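Local coordinates for exopolysaccharide biosynthesis protein (Pantoea stewartii subsp. stewartii DC283, PDB 6TGF), which modifies the glycan matrix of the bacterial biofilm, probably by hydrolysing exopolysaccharide in the manner of the phage tailspikes it resembles, at residues A131-D134 against Q138-F141; S478-R483 against I493-Q498; R618-A621 against T627-F630. All coordinates share one frame; numbering follows the deposited sequence.

How the contacts relate
From the N terminus onward the three contacts follow one another in series, none enclosing or crossing another. Contact 1 closes a tight hairpin turn in the head-binding-like region, on the outermost strand of a four-stranded antiparallel sheet. Contact 2 comes near the end of the stacked parallel coils; it closes the nine-residue connection 484-492 and ties strand 479-488 to the chain just beyond strand 493-494, its centre about 19 Å from that of the chain. Contact 3 closes a hairpin in the antiparallel sheets that follow, about 39 Å from contact 2 between centres. Contacts 1 and 3 lie on opposite sides of the chain's centre, their own centres about 114 Å apart.

Contact 1: A131-D134 against Q138-F141; sequences ALED and QTVF
L132 pairs with F141 and E133 with T139 in a short antiparallel beta hairpin at the edge of a four-stranded sheet, within the region related to phage head-binding domains. The pairing is interrupted by a classic beta bulge: V140 and F141 together face L132, and the register slips by one residue between L132 and E133. The carbonyl of L132 serves both residues of the bulge. V140 N donates to L132 O at 2.7 Å, whereas the bond from F141 N to the same oxygen is long and weak, as is the return bond from L132 N to F141 O.

The bulge also gathers three apolar side chains. Those of V140 and F141 each lie alongside L132, pointing the same way. The ring of F141 meets L132 obliquely, with CD2 3.5 Å from L132 CB and CE2 3.6 Å from L132 CD2. With CG of L132 anti to its own nitrogen (chi1 -178°), CD2 of L132 lies 4.0 Å from V140 CB. F67 touches both L132 and V140, and a tetraethylene glycol molecule, probably from the crystallisation liquor, lies beside L132. On the other face, CG of E133 packs on T139 CG2 at 3.8 Å, while its carboxylate forms a salt bridge with R81. The outer strand also reaches across the trimer: T139 O accepts a hydrogen bond from N66 of the second subunit.

Toward the turn, D134 N donates to Q138 O at 3.0 Å. D134 turns its carboxylate back over the turn, CG standing between the backbone nitrogen and the carbonyl carbon (chi1 67°), and Q138 N donates to D134 OD1 at 2.9 Å from the syn side, 28° out of the carboxylate plane.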
loop_
_atom_site.group_PDB
_atom_site.type_symbol
_atom_site.label_atom_id
_atom_site.label_comp_id
_atom_site.label_asym_id
_atom_site.label_seq_id
_atom_site.Cartn_x
_atom_site.Cartn_y
_atom_site.Cartn_z
ATOM N N ALA B 131 56.407 2.886 -33.461
ATOM C CA ALA B 131 56.676 4.340 -33.526
ATOM C C ALA B 131 56.122 4.902 -34.839
ATOM O O ALA B 131 56.373 4.293 -35.897
ATOM C CB ALA B 131 58.157 4.594 -33.397
ATOM N N LEU B 132 55.387 6.014 -34.759
ATOM C CA LEU B 132 54.849 6.755 -35.929
ATOM C C LEU B 132 55.347 8.203 -35.874
ATOM O O LEU B 132 55.119 8.868 -34.843
ATOM C CB LEU B 132 53.318 6.694 -35.906
ATOM C CG LEU B 132 52.606 7.368 -37.079
ATOM C CD1 LEU B 132 52.929 6.677 -38.394
ATOM C CD2 LEU B 132 51.104 7.392 -36.851
ATOM N N GLU B 133 56.020 8.649 -36.940
ATOM C CA GLU B 133 56.373 10.071 -37.195
ATOM C C GLU B 133 55.573 10.562 -38.405
ATOM O O GLU B 133 55.240 9.725 -39.267
ATOM C CB GLU B 133 57.867 10.232 -37.483
ATOM C CG GLU B 133 58.758 9.996 -36.278
ATOM C CD GLU B 133 60.219 10.356 -36.491
ATOM O OE1 GLU B 133 60.639 10.461 -37.661
ATOM O OE2 GLU B 133 60.934 10.535 -35.484
ATOM N N ASP B 134 55.285 11.866 -38.461
ATOM C CA ASP B 134 54.752 12.543 -39.674
ATOM C C ASP B 134 55.940 12.843 -40.598
ATOM O O ASP B 134 57.088 12.593 -40.177
ATOM C CB ASP B 134 53.924 13.784 -39.318
ATOM C CG ASP B 134 54.708 14.938 -38.715
ATOM O OD1 ASP B 134 55.928 14.781 -38.505
ATOM O OD2 ASP B 134 54.088 15.990 -38.457
ATOM N N GLN B 138 58.033 14.842 -36.566
ATOM C CA GLN B 138 57.309 14.941 -35.271
ATOM C C GLN B 138 56.689 13.578 -34.946
ATOM O O GLN B 138 55.964 13.048 -35.811
ATOM C CB GLN B 138 56.213 16.007 -35.342
ATOM C CG GLN B 138 56.731 17.409 -35.630
ATOM C CD GLN B 138 55.623 18.434 -35.683
ATOM O OE1 GLN B 138 54.474 18.122 -35.987
ATOM N NE2 GLN B 138 55.967 19.677 -35.389
ATOM N N THR B 139 56.954 13.038 -33.753
ATOM C CA THR B 139 56.444 11.718 -33.293
ATOM C C THR B 139 54.963 11.845 -32.916
ATOM O O THR B 139 54.630 12.764 -32.143
ATOM C CB THR B 139 57.256 11.170 -32.113
ATOM O OG1 THR B 139 57.381 12.202 -31.135
ATOM C CG2 THR B 139 58.628 10.684 -32.518
ATOM N N VAL B 140 54.122 10.953 -33.451
ATOM C CA VAL B 140 52.678 10.814 -33.098
ATOM C C VAL B 140 52.587 9.834 -31.922
ATOM O O VAL B 140 52.015 10.213 -30.881
ATOM C CB VAL B 140 51.835 10.347 -34.303
ATOM C CG1 VAL B 140 50.345 10.361 -33.993
ATOM C CG2 VAL B 140 52.119 11.169 -35.553
ATOM N N PHE B 141 53.135 8.624 -32.095
ATOM C CA PHE B 141 53.361 7.618 -31.022
ATOM C C PHE B 141 54.862 7.371 -30.849
ATOM O O PHE B 141 55.635 7.610 -31.797
ATOM C CB PHE B 141 52.752 6.248 -31.340
ATOM C CG PHE B 141 51.372 6.234 -31.942
ATOM C CD1 PHE B 141 50.259 6.531 -31.172
ATOM C CD2 PHE B 141 51.182 5.856 -33.262
ATOM C CE1 PHE B 141 48.987 6.490 -31.725
ATOM C CE2 PHE B 141 49.911 5.815 -33.813
ATOM C CZ PHE B 141 48.816 6.132 -33.044
#

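Contact 2: S478-R483 against I493-Q498; sequences SRLNTR and IDNSEQ
N495 makes the one hydrogen bond between the two segments: from its side-chain amide, N495 ND2 donates to S478 O at 3.0 Å. The bond is nearly straight, 165° at the hydrogen, and lies close to the amide plane; it meets a lone pair of the carbonyl in the carbonyl plane. CG of N495 stands anti to the backbone nitrogen (chi1 -165°), which extends the amide toward 478-483. Partners outside the pair secure both ends of this amide: ND2 also donates to A475 O, and OD1 is hydrogen-bonded to S510 OG, which in turn is bonded to L480 N.

The segments belong to neighbouring parts of the parallel beta-helix, the tailspike-like fold of this enzyme. Strand 479-488 continues one run of stacked parallel strands, and strand 493-494 pairs in parallel with strand 473-474.

Van der Waals contact is slight. L480 approaches N495 from the opposite direction, and L480 CD1 lies against the amide, 3.6 Å from N495 OD1. The same methyl makes the apolar contact, 4.2 Å from I493 CG2, and W459 and L466 of strand 458-467 touch L480 and I493 respectively.

Within 493-498 the polar bonds shape the backbone beyond the strand. D494 OD1 accepts hydrogen bonds from S496 N at 3.2 Å, an Asx turn, and from S496 OG at 2.7 Å, both from the same face of the carboxylate plane.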
loop_
_atom_site.group_PDB
_atom_site.type_symbol
_atom_site.label_atom_id
_atom_site.label_comp_id
_atom_site.label_asym_id
_atom_site.label_seq_id
_atom_site.Cartn_x
_atom_site.Cartn_y
_atom_site.Cartn_z
ATOM N N SER B 478 -12.080 -22.112 1.962
ATOM C CA SER B 478 -11.128 -20.972 1.983
ATOM C C SER B 478 -11.455 -20.049 3.163
ATOM O O SER B 478 -12.633 -19.678 3.317
ATOM C CB SER B 478 -11.133 -20.226 0.675
ATOM O OG SER B 478 -9.934 -19.481 0.522
ATOM N N ARG B 479 -10.440 -19.700 3.957
ATOM C CA ARG B 479 -10.569 -18.860 5.179
ATOM C C ARG B 479 -10.504 -17.384 4.770
ATOM O O ARG B 479 -9.387 -16.825 4.735
ATOM C CB ARG B 479 -9.474 -19.230 6.184
ATOM C CG ARG B 479 -9.455 -20.700 6.580
ATOM C CD ARG B 479 -8.238 -21.051 7.414
ATOM N NE ARG B 479 -7.014 -21.144 6.629
ATOM C CZ ARG B 479 -5.785 -21.208 7.138
ATOM N NH1 ARG B 479 -5.594 -21.180 8.447
ATOM N NH2 ARG B 479 -4.743 -21.297 6.329
ATOM N N LEU B 480 -11.658 -16.781 4.466
ATOM C CA LEU B 480 -11.760 -15.405 3.908
ATOM C C LEU B 480 -11.977 -14.393 5.040
ATOM O O LEU B 480 -12.661 -14.735 6.022
ATOM C CB LEU B 480 -12.905 -15.351 2.892
ATOM C CG LEU B 480 -12.866 -16.408 1.789
ATOM C CD1 LEU B 480 -13.920 -16.116 0.731
ATOM C CD2 LEU B 480 -11.486 -16.496 1.149
ATOM N N ASN B 481 -11.400 -13.198 4.885
ATOM C CA ASN B 481 -11.532 -12.040 5.810
ATOM C C ASN B 481 -11.705 -10.783 4.945
ATOM O O ASN B 481 -10.681 -10.187 4.553
ATOM C CB ASN B 481 -10.332 -11.972 6.761
ATOM C CG ASN B 481 -10.571 -11.108 7.980
ATOM O OD1 ASN B 481 -11.436 -10.234 7.975
ATOM N ND2 ASN B 481 -9.804 -11.344 9.033
ATOM N N THR B 482 -12.952 -10.412 4.630
ATOM C CA THR B 482 -13.288 -9.547 3.465
ATOM C C THR B 482 -13.949 -8.238 3.910
ATOM O O THR B 482 -14.628 -8.234 4.955
ATOM C CB THR B 482 -14.177 -10.297 2.464
ATOM O OG1 THR B 482 -15.525 -10.283 2.937
ATOM C CG2 THR B 482 -13.737 -11.728 2.239
ATOM N N ARG B 483 -13.752 -7.176 3.120
ATOM C CA ARG B 483 -14.472 -5.879 3.234
ATOM C C ARG B 483 -14.812 -5.353 1.835
ATOM O O ARG B 483 -13.951 -5.453 0.940
ATOM C CB ARG B 483 -13.631 -4.835 3.974
ATOM C CG ARG B 483 -13.383 -5.151 5.442
ATOM C CD ARG B 483 -12.732 -3.982 6.156
ATOM N NE ARG B 483 -11.448 -3.636 5.563
ATOM C CZ ARG B 483 -10.752 -2.536 5.834
ATOM N NH1 ARG B 483 -11.211 -1.646 6.699
ATOM N NH2 ARG B 483 -9.596 -2.328 5.230
ATOM N N ILE B 493 -18.945 -15.283 -5.175
ATOM C CA ILE B 493 -17.827 -16.071 -4.578
ATOM C C ILE B 493 -18.435 -17.303 -3.904
ATOM O O ILE B 493 -19.223 -17.125 -2.955
ATOM C CB ILE B 493 -17.013 -15.212 -3.588
ATOM C CG1 ILE B 493 -16.471 -13.940 -4.247
ATOM C CG2 ILE B 493 -15.901 -16.034 -2.952
ATOM C CD1 ILE B 493 -15.977 -12.899 -3.268
ATOM N N ASP B 494 -18.092 -18.498 -4.393
ATOM C CA ASP B 494 -18.519 -19.797 -3.812
ATOM C C ASP B 494 -17.552 -20.150 -2.676
ATOM O O ASP B 494 -16.458 -20.667 -2.972
ATOM C CB ASP B 494 -18.587 -20.884 -4.888
ATOM C CG ASP B 494 -19.229 -22.180 -4.424
ATOM O OD1 ASP B 494 -19.398 -22.352 -3.204
ATOM O OD2 ASP B 494 -19.556 -23.008 -5.292
ATOM N N ASN B 495 -17.945 -19.867 -1.429
ATOM C CA ASN B 495 -17.143 -20.135 -0.205
ATOM C C ASN B 495 -17.740 -21.341 0.533
ATOM O O ASN B 495 -17.694 -21.357 1.778
ATOM C CB ASN B 495 -17.063 -18.889 0.684
ATOM C CG ASN B 495 -15.988 -18.962 1.749
ATOM O OD1 ASN B 495 -16.044 -18.232 2.735
ATOM N ND2 ASN B 495 -15.004 -19.830 1.568
ATOM N N SER B 496 -18.261 -22.321 -0.214
ATOM C CA SER B 496 -18.932 -23.541 0.311
ATOM C C SER B 496 -17.876 -24.580 0.707
ATOM O O SER B 496 -16.676 -24.246 0.667
ATOM C CB SER B 496 -19.910 -24.095 -0.697
ATOM O OG SER B 496 -19.231 -24.641 -1.819
ATOM N N GLU B 497 -18.311 -25.789 1.078
ATOM C CA GLU B 497 -17.435 -26.893 1.552
ATOM C C GLU B 497 -17.455 -28.045 0.538
ATOM O O GLU B 497 -17.546 -29.210 0.967
ATOM C CB GLU B 497 -17.891 -27.342 2.941
ATOM C CG GLU B 497 -17.818 -26.236 3.976
ATOM C CD GLU B 497 -18.030 -26.696 5.406
ATOM O OE1 GLU B 497 -18.723 -27.717 5.604
ATOM O OE2 GLU B 497 -17.496 -26.035 6.322
ATOM N N GLN B 498 -17.367 -27.724 -0.757
ATOM C CA GLN B 498 -17.231 -28.719 -1.857
ATOM C C GLN B 498 -15.760 -29.131 -1.984
ATOM O O GLN B 498 -14.885 -28.347 -1.567
ATOM C CB GLN B 498 -17.729 -28.144 -3.184
ATOM C CG GLN B 498 -19.236 -27.943 -3.240
ATOM C CD GLN B 498 -19.766 -27.934 -4.652
ATOM O OE1 GLN B 498 -19.017 -27.811 -5.620
ATOM N NE2 GLN B 498 -21.075 -28.066 -4.780
#

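Contact 3: R618-A621 against T627-F630; sequences RYVA and TQVF
V620 and Q628 face each other on one face of the sheet, between two neighbouring antiparallel strands, and send their side chains across one another at a slant. The chain of Q628 bends sharply at chi2 (96°), which folds its amide back toward the opposite strand and brings OE1 to 3.4 Å from V620 CG1. The amide nitrogen is held from beyond the pair, NE2 being hydrogen-bonded to N549 OD1. On this same face R618 O lies at the ring edge of F630, near its plane, 4.0 Å from F630 CD1, and V620 CG2 approaches the ring obliquely at 4.2 Å from F630 CE1. The far end of R618 leads away from F630, and its NH2 is hydrogen-bonded to S673 O.

On the reverse face Y619 sits beside V629. Its ring swings away from the neighbouring strand to pack edge-to-face with H674, while CB remains 3.3 Å from Q628 O.

Between the two faces the backbones are joined through two reciprocal pairs of hydrogen bonds. F630 N donates to R618 O at 2.8 Å and R618 N to F630 O; V620 N donates to Q628 O at 2.9 Å and Q628 N to V620 O. Hydrogen-bonded pairs at R618–F630 and V620–Q628 flank a non-hydrogen-bonded pair at Y619–V629, the regular pattern of an antiparallel beta hairpin, here formed by strands 614-620 and 626-633.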
loop_
_atom_site.group_PDB
_atom_site.type_symbol
_atom_site.label_atom_id
_atom_site.label_comp_id
_atom_site.label_asym_id
_atom_site.label_seq_id
_atom_site.Cartn_x
_atom_site.Cartn_y
_atom_site.Cartn_z
ATOM N N ARG B 618 -48.483 0.335 20.615
ATOM C CA ARG B 618 -49.381 0.461 19.436
ATOM C C ARG B 618 -48.523 0.378 18.170
ATOM O O ARG B 618 -47.318 0.690 18.254
ATOM C CB ARG B 618 -50.174 1.769 19.495
ATOM C CG ARG B 618 -50.972 1.951 20.779
ATOM C CD ARG B 618 -51.879 3.165 20.730
ATOM N NE ARG B 618 -53.064 2.917 19.917
ATOM C CZ ARG B 618 -54.227 2.450 20.370
ATOM N NH1 ARG B 618 -54.395 2.176 21.654
ATOM N NH2 ARG B 618 -55.229 2.262 19.528
ATOM N N TYR B 619 -49.119 -0.042 17.051
ATOM C CA TYR B 619 -48.434 -0.191 15.741
ATOM C C TYR B 619 -49.355 0.286 14.612
ATOM O O TYR B 619 -50.574 0.432 14.833
ATOM C CB TYR B 619 -47.978 -1.638 15.532
ATOM C CG TYR B 619 -49.092 -2.632 15.320
ATOM C CD1 TYR B 619 -49.726 -3.233 16.394
ATOM C CD2 TYR B 619 -49.510 -2.975 14.045
ATOM C CE1 TYR B 619 -50.751 -4.148 16.207
ATOM C CE2 TYR B 619 -50.533 -3.886 13.841
ATOM C CZ TYR B 619 -51.156 -4.477 14.926
ATOM O OH TYR B 619 -52.165 -5.376 14.732
ATOM N N VAL B 620 -48.762 0.526 13.439
ATOM C CA VAL B 620 -49.454 0.965 12.192
ATOM C C VAL B 620 -48.928 0.110 11.035
ATOM O O VAL B 620 -47.793 0.360 10.587
ATOM C CB VAL B 620 -49.239 2.469 11.933
ATOM C CG1 VAL B 620 -49.822 2.910 10.598
ATOM C CG2 VAL B 620 -49.798 3.322 13.062
ATOM N N ALA B 621 -49.723 -0.867 10.590
ATOM C CA ALA B 621 -49.441 -1.738 9.426
ATOM C C ALA B 621 -50.357 -1.330 8.266
ATOM O O ALA B 621 -51.439 -1.932 8.125
ATOM C CB ALA B 621 -49.627 -3.184 9.813
ATOM N N THR B 627 -44.314 -1.806 8.810
ATOM C CA THR B 627 -44.939 -1.779 10.163
ATOM C C THR B 627 -44.216 -0.748 11.041
ATOM O O THR B 627 -43.040 -0.992 11.375
ATOM C CB THR B 627 -44.890 -3.160 10.831
ATOM O OG1 THR B 627 -45.350 -4.139 9.900
ATOM C CG2 THR B 627 -45.717 -3.228 12.097
ATOM N N GLN B 628 -44.889 0.353 11.397
ATOM C CA GLN B 628 -44.399 1.339 12.400
ATOM C C GLN B 628 -44.775 0.846 13.801
ATOM O O GLN B 628 -45.946 0.467 13.992
ATOM C CB GLN B 628 -44.986 2.732 12.160
ATOM C CG GLN B 628 -44.485 3.397 10.887
ATOM C CD GLN B 628 -45.434 3.203 9.730
ATOM O OE1 GLN B 628 -46.570 3.671 9.753
ATOM N NE2 GLN B 628 -44.967 2.515 8.702
ATOM N N VAL B 629 -43.817 0.854 14.733
ATOM C CA VAL B 629 -44.001 0.412 16.149
ATOM C C VAL B 629 -43.825 1.628 17.065
ATOM O O VAL B 629 -42.773 2.289 16.972
ATOM C CB VAL B 629 -43.025 -0.723 16.518
ATOM C CG1 VAL B 629 -43.170 -1.154 17.971
ATOM C CG2 VAL B 629 -43.184 -1.920 15.594
ATOM N N PHE B 630 -44.830 1.905 17.902
ATOM C CA PHE B 630 -44.820 2.957 18.952
ATOM C C PHE B 630 -44.813 2.283 20.329
ATOM O O PHE B 630 -45.450 1.222 20.479
ATOM C CB PHE B 630 -46.032 3.881 18.809
ATOM C CG PHE B 630 -46.067 4.700 17.544
ATOM C CD1 PHE B 630 -46.422 4.123 16.335
ATOM C CD2 PHE B 630 -45.766 6.053 17.564
ATOM C CE1 PHE B 630 -46.461 4.877 15.171
ATOM C CE2 PHE B 630 -45.809 6.808 16.401
ATOM C CZ PHE B 630 -46.154 6.218 15.207
#